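Local atomic coordinates of Csc2 (Thermofilum pendens, PDB entry 4TXD), a protein that probably binds CRISPR RNA as the Cas7-family subunit of a type I-D interference complex, and carries a zinc ion. Residues 168-180 with 188-200. Residues are numbered along the deposited sequence; the frame is centred on the assembly and turned at random.
With ZN (zinc ion), chain B.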
loop_
_atom_site.group_PDB
_atom_site.type_symbol
_atom_site.label_atom_id
_atom_site.label_comp_id
_atom_site.label_asym_id
_atom_site.label_seq_id
_atom_site.Cartn_x
_atom_site.Cartn_y
_atom_site.Cartn_z
ATOM N N CYS A 168 2.140 7.900 12.835
ATOM C CA CYS A 168 0.837 7.589 12.316
ATOM C C CYS A 168 0.836 6.300 11.519
ATOM O O CYS A 168 1.841 5.802 11.149
ATOM C CB CYS A 168 0.287 8.747 11.517
ATOM S SG CYS A 168 0.740 8.769 9.793
ATOM N N PRO A 169 -0.444 5.765 11.336
ATOM C CA PRO A 169 -0.458 4.492 10.625
ATOM C C PRO A 169 0.237 4.464 9.261
ATOM O O PRO A 169 0.814 3.493 8.948
ATOM C CB PRO A 169 -1.938 4.202 10.459
ATOM C CG PRO A 169 -2.567 4.763 11.662
ATOM C CD PRO A 169 -1.904 6.060 11.757
ATOM N N HIS A 170 0.170 5.511 8.483
ATOM C CA HIS A 170 0.804 5.445 7.193
ATOM C C HIS A 170 2.315 5.456 7.330
ATOM O O HIS A 170 2.970 4.779 6.630
ATOM C CB HIS A 170 0.260 6.469 6.200
ATOM C CG HIS A 170 1.073 7.700 6.077
ATOM N ND1 HIS A 170 2.244 7.748 5.370
ATOM C CD2 HIS A 170 0.890 8.934 6.579
ATOM C CE1 HIS A 170 2.746 8.957 5.434
ATOM N NE2 HIS A 170 1.947 9.696 6.171
ATOM N N CYS A 171 2.827 6.194 8.288
ATOM C CA CYS A 171 4.253 6.178 8.547
ATOM C C CYS A 171 4.748 4.839 9.032
ATOM O O CYS A 171 5.709 4.355 8.551
ATOM C CB CYS A 171 4.644 7.252 9.543
ATOM S SG CYS A 171 4.639 8.924 8.929
ATOM N N THR A 172 4.063 4.257 9.986
ATOM C CA THR A 172 4.526 3.039 10.588
ATOM C C THR A 172 4.352 1.832 9.700
ATOM O O THR A 172 5.100 0.910 9.761
ATOM C CB THR A 172 3.900 2.802 11.966
ATOM O OG1 THR A 172 2.507 2.655 11.841
ATOM C CG2 THR A 172 4.188 3.949 12.859
ATOM N N ILE A 173 3.347 1.862 8.861
ATOM C CA ILE A 173 3.085 0.708 8.011
ATOM C C ILE A 173 3.933 0.754 6.736
ATOM O O ILE A 173 4.546 -0.246 6.353
ATOM C CB ILE A 173 1.583 0.620 7.622
ATOM C CG1 ILE A 173 0.744 0.222 8.846
ATOM C CG2 ILE A 173 1.376 -0.400 6.514
ATOM C CD1 ILE A 173 -0.752 0.425 8.637
ATOM N N PHE A 174 3.962 1.909 6.082
ATOM C CA PHE A 174 4.630 2.018 4.794
ATOM C C PHE A 174 6.056 2.560 4.895
ATOM O O PHE A 174 6.780 2.618 3.892
ATOM C CB PHE A 174 3.801 2.887 3.844
ATOM C CG PHE A 174 2.474 2.286 3.507
ATOM C CD1 PHE A 174 2.392 1.228 2.609
ATOM C CD2 PHE A 174 1.309 2.759 4.101
ATOM C CE1 PHE A 174 1.154 0.650 2.295
ATOM C CE2 PHE A 174 0.061 2.192 3.795
ATOM C CZ PHE A 174 -0.016 1.133 2.896
ATOM N N GLY A 175 6.452 2.977 6.096
ATOM C CA GLY A 175 7.834 3.376 6.317
ATOM C C GLY A 175 8.149 4.858 6.316
ATOM O O GLY A 175 7.391 5.688 5.806
ATOM N N ALA A 176 9.310 5.187 6.878
ATOM C CA ALA A 176 9.740 6.571 7.010
ATOM C C ALA A 176 11.205 6.628 7.401
ATOM O O ALA A 176 11.726 5.703 8.035
ATOM C CB ALA A 176 8.885 7.312 8.055
ATOM N N ALA A 177 11.860 7.717 7.023
ATOM C CA ALA A 177 13.229 7.982 7.454
ATOM C C ALA A 177 13.175 9.031 8.561
ATOM O O ALA A 177 12.850 10.192 8.307
ATOM C CB ALA A 177 14.085 8.449 6.287
ATOM N N LEU A 178 13.433 8.608 9.797
ATOM C CA LEU A 178 13.278 9.492 10.956
ATOM C C LEU A 178 14.617 9.988 11.497
ATOM O O LEU A 178 15.626 9.281 11.447
ATOM C CB LEU A 178 12.501 8.779 12.069
ATOM C CG LEU A 178 11.128 8.243 11.650
ATOM C CD1 LEU A 178 10.416 7.588 12.848
ATOM C CD2 LEU A 178 10.286 9.352 11.019
ATOM N N THR A 179 14.614 11.222 11.992
ATOM C CA THR A 179 15.798 11.851 12.567
ATOM C C THR A 179 15.411 12.616 13.826
ATOM O O THR A 179 14.280 12.504 14.320
ATOM C CB THR A 179 16.475 12.842 11.597
ATOM O OG1 THR A 179 15.615 13.972 11.394
ATOM C CG2 THR A 179 16.809 12.192 10.257
ATOM N N GLU A 180 16.344 13.425 14.321
ATOM C CA GLU A 180 16.080 14.266 15.479
ATOM C C GLU A 180 14.983 15.296 15.182
ATOM O O GLU A 180 14.377 15.848 16.096
ATOM C CB GLU A 180 17.359 14.976 15.930
ATOM C CG GLU A 180 17.249 15.612 17.303
ATOM C CD GLU A 180 18.505 16.368 17.690
ATOM O OE1 GLU A 180 19.457 16.402 16.875
ATOM O OE2 GLU A 180 18.542 16.921 18.811
ATOM N N GLY A 188 21.771 12.635 16.960
ATOM C CA GLY A 188 22.883 11.864 16.434
ATOM C C GLY A 188 22.486 10.529 15.817
ATOM O O GLY A 188 23.336 9.670 15.609
ATOM N N LEU A 189 21.199 10.354 15.518
ATOM C CA LEU A 189 20.708 9.067 15.023
ATOM C C LEU A 189 19.836 9.198 13.777
ATOM O O LEU A 189 19.088 10.163 13.639
ATOM C CB LEU A 189 19.903 8.360 16.099
ATOM C CG LEU A 189 20.642 7.860 17.345
ATOM C CD1 LEU A 189 19.646 7.221 18.323
ATOM C CD2 LEU A 189 21.758 6.876 16.951
ATOM N N SER A 190 19.932 8.215 12.887
ATOM C CA SER A 190 19.001 8.095 11.766
ATOM C C SER A 190 18.256 6.791 11.894
ATOM O O SER A 190 18.854 5.714 11.848
ATOM C CB SER A 190 19.727 8.170 10.418
ATOM O OG SER A 190 20.330 9.429 10.267
ATOM N N ILE A 191 16.947 6.894 12.073
ATOM C CA ILE A 191 16.133 5.729 12.357
ATOM C C ILE A 191 15.244 5.450 11.149
ATOM O O ILE A 191 14.465 6.310 10.736
ATOM C CB ILE A 191 15.274 5.937 13.624
ATOM C CG1 ILE A 191 16.159 6.311 14.820
ATOM C CG2 ILE A 191 14.446 4.708 13.909
ATOM C CD1 ILE A 191 17.261 5.293 15.128
ATOM N N GLY A 192 15.368 4.257 10.584
ATOM C CA GLY A 192 14.603 3.913 9.396
ATOM C C GLY A 192 13.499 2.921 9.696
ATOM O O GLY A 192 13.718 1.906 10.346
ATOM N N ILE A 193 12.293 3.235 9.238
ATOM C CA ILE A 193 11.205 2.270 9.237
ATOM C C ILE A 193 11.011 1.785 7.807
ATOM O O ILE A 193 10.715 2.588 6.930
ATOM C CB ILE A 193 9.877 2.873 9.732
ATOM C CG1 ILE A 193 10.055 3.585 11.079
ATOM C CG2 ILE A 193 8.806 1.791 9.810
ATOM C CD1 ILE A 193 8.786 4.243 11.576
ATOM N N LYS A 194 11.205 0.495 7.573
ATOM C CA LYS A 194 10.980 -0.071 6.246
ATOM C C LYS A 194 9.531 -0.520 6.104
ATOM O O LYS A 194 8.900 -0.938 7.071
ATOM C CB LYS A 194 11.914 -1.252 5.975
ATOM C CG LYS A 194 13.357 -0.855 5.678
ATOM C CD LYS A 194 14.201 -2.073 5.334
ATOM C CE LYS A 194 14.519 -2.142 3.851
ATOM N NZ LYS A 194 15.396 -1.012 3.436
ATOM N N THR A 195 9.001 -0.431 4.887
ATOM C CA THR A 195 7.609 -0.844 4.668
ATOM C C THR A 195 7.363 -2.324 5.012
ATOM O O THR A 195 8.186 -3.205 4.725
ATOM C CB THR A 195 7.173 -0.580 3.197
ATOM O OG1 THR A 195 5.781 -0.890 3.053
ATOM C CG2 THR A 195 7.995 -1.430 2.208
ATOM N N ARG A 196 6.225 -2.590 5.646
ATOM C CA ARG A 196 5.796 -3.952 5.929
ATOM C C ARG A 196 4.796 -4.399 4.852
ATOM O O ARG A 196 4.221 -5.481 4.920
ATOM C CB ARG A 196 5.185 -4.042 7.342
ATOM C CG ARG A 196 6.235 -4.330 8.448
ATOM C CD ARG A 196 5.625 -4.266 9.865
ATOM N NE ARG A 196 5.203 -2.908 10.169
ATOM C CZ ARG A 196 4.196 -2.570 10.969
ATOM N NH1 ARG A 196 3.476 -3.500 11.593
ATOM N NH2 ARG A 196 3.924 -1.287 11.139
ATOM N N VAL A 197 4.611 -3.534 3.864
ATOM C CA VAL A 197 3.763 -3.801 2.692
ATOM C C VAL A 197 4.643 -3.684 1.444
ATOM O O VAL A 197 5.004 -2.582 1.041
ATOM C CB VAL A 197 2.574 -2.809 2.601
ATOM C CG1 VAL A 197 1.705 -3.076 1.350
ATOM C CG2 VAL A 197 1.731 -2.864 3.883
ATOM N N ARG A 198 5.035 -4.822 0.878
ATOM C CA ARG A 198 5.916 -4.844 -0.285
ATOM C C ARG A 198 5.132 -5.168 -1.556
ATOM O O ARG A 198 4.590 -6.260 -1.682
ATOM C CB ARG A 198 7.028 -5.878 -0.101
ATOM C CG ARG A 198 8.076 -5.510 0.931
ATOM C CD ARG A 198 9.470 -5.891 0.439
ATOM N NE ARG A 198 10.133 -6.872 1.293
ATOM C CZ ARG A 198 10.272 -8.162 0.994
ATOM N NH1 ARG A 198 9.787 -8.646 -0.143
ATOM N NH2 ARG A 198 10.896 -8.974 1.837
ATOM N N PHE A 199 5.091 -4.234 -2.492
ATOM C CA PHE A 199 4.369 -4.461 -3.748
ATOM C C PHE A 199 5.242 -5.095 -4.823
ATOM O O PHE A 199 6.391 -4.685 -5.008
ATOM C CB PHE A 199 3.811 -3.152 -4.309
ATOM C CG PHE A 199 2.621 -2.623 -3.572
ATOM C CD1 PHE A 199 1.354 -3.146 -3.804
ATOM C CD2 PHE A 199 2.767 -1.586 -2.655
ATOM C CE1 PHE A 199 0.240 -2.652 -3.124
ATOM C CE2 PHE A 199 1.666 -1.084 -1.973
ATOM C CZ PHE A 199 0.400 -1.615 -2.201
ATOM N N ASP A 200 4.681 -6.063 -5.549
ATOM C CA ASP A 200 5.172 -6.406 -6.889
ATOM C C ASP A 200 4.853 -5.224 -7.799
ATOM O O ASP A 200 4.017 -4.389 -7.455
ATOM C CB ASP A 200 4.485 -7.662 -7.454
ATOM C CG ASP A 200 4.940 -8.946 -6.815
ATOM O OD1 ASP A 200 5.694 -8.923 -5.822
ATOM O OD2 ASP A 200 4.503 -10.007 -7.322
HETATM ZN ZN ZN B . 2.614 9.913 9.713
HETATM O O HOH W 1 2.201 0.097 12.918
HETATM O O HOH W 2 7.014 -1.029 9.080
HETATM O O HOH W 3 19.237 12.930 13.681
HETATM O O HOH W 4 20.674 14.665 15.250
#
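Arg196 reaches back to the C-terminal end of helix 169-174, where its NH2 donates to Thr172 O at 2.8 Å. The carbonyl oxygen lies in the guanidinium plane, yet the donor stands well above the carbonyl plane, 65° out of it. A bend at chi3 (-66°) folds the arginine chain back to this oxygen. Two waters also lie in the guanidinium plane: one, beside Thr172 O at the NE/NH2 edge, links NE to Thr172 O and Lys194 O; the other, on the second N-H of NH2, continues to Thr172 OG1, which also hydrogen-bonds Ser351 OG. NH1 forms a salt bridge with Glu254, while the backbone N of Arg196 takes Ile173 O at 3.0 Å. With an alanine in place of Arg196, Thr172 O would probably lose its charged donor and Glu254 its salt-bridge partner.

Beside this polar end, Val197 sets CB and both methyls against Phe174 CE1, with CB at 3.8 Å; its CG2 also meets Ile173 CG2 at 3.6 Å. That isoleucine methyl, anti to its own backbone N, sits over the centre of one face of the Phe174 ring.

Beyond Gly175, whose CA lies 3.0 Å from Ile193 O, strands 176-178 and 191-193 form a two-stranded antiparallel sheet; Ala176 pairs with Ile193 and Leu178 with Ile191, each through two N-H...O bonds. On their shared face, Leu178 CD1 meets Ile193 CD1, and Ile193 CG2 lies 3.8 Å from Thr172 O.

Cys168 and Cys171, with Cys146 and Asp165, bind zinc at the helix start. Zinc there and Arg196 at the buried carbonyl end, whose dipole its charge probably favours, likely help hold the helix against the segment entering strand 197-204.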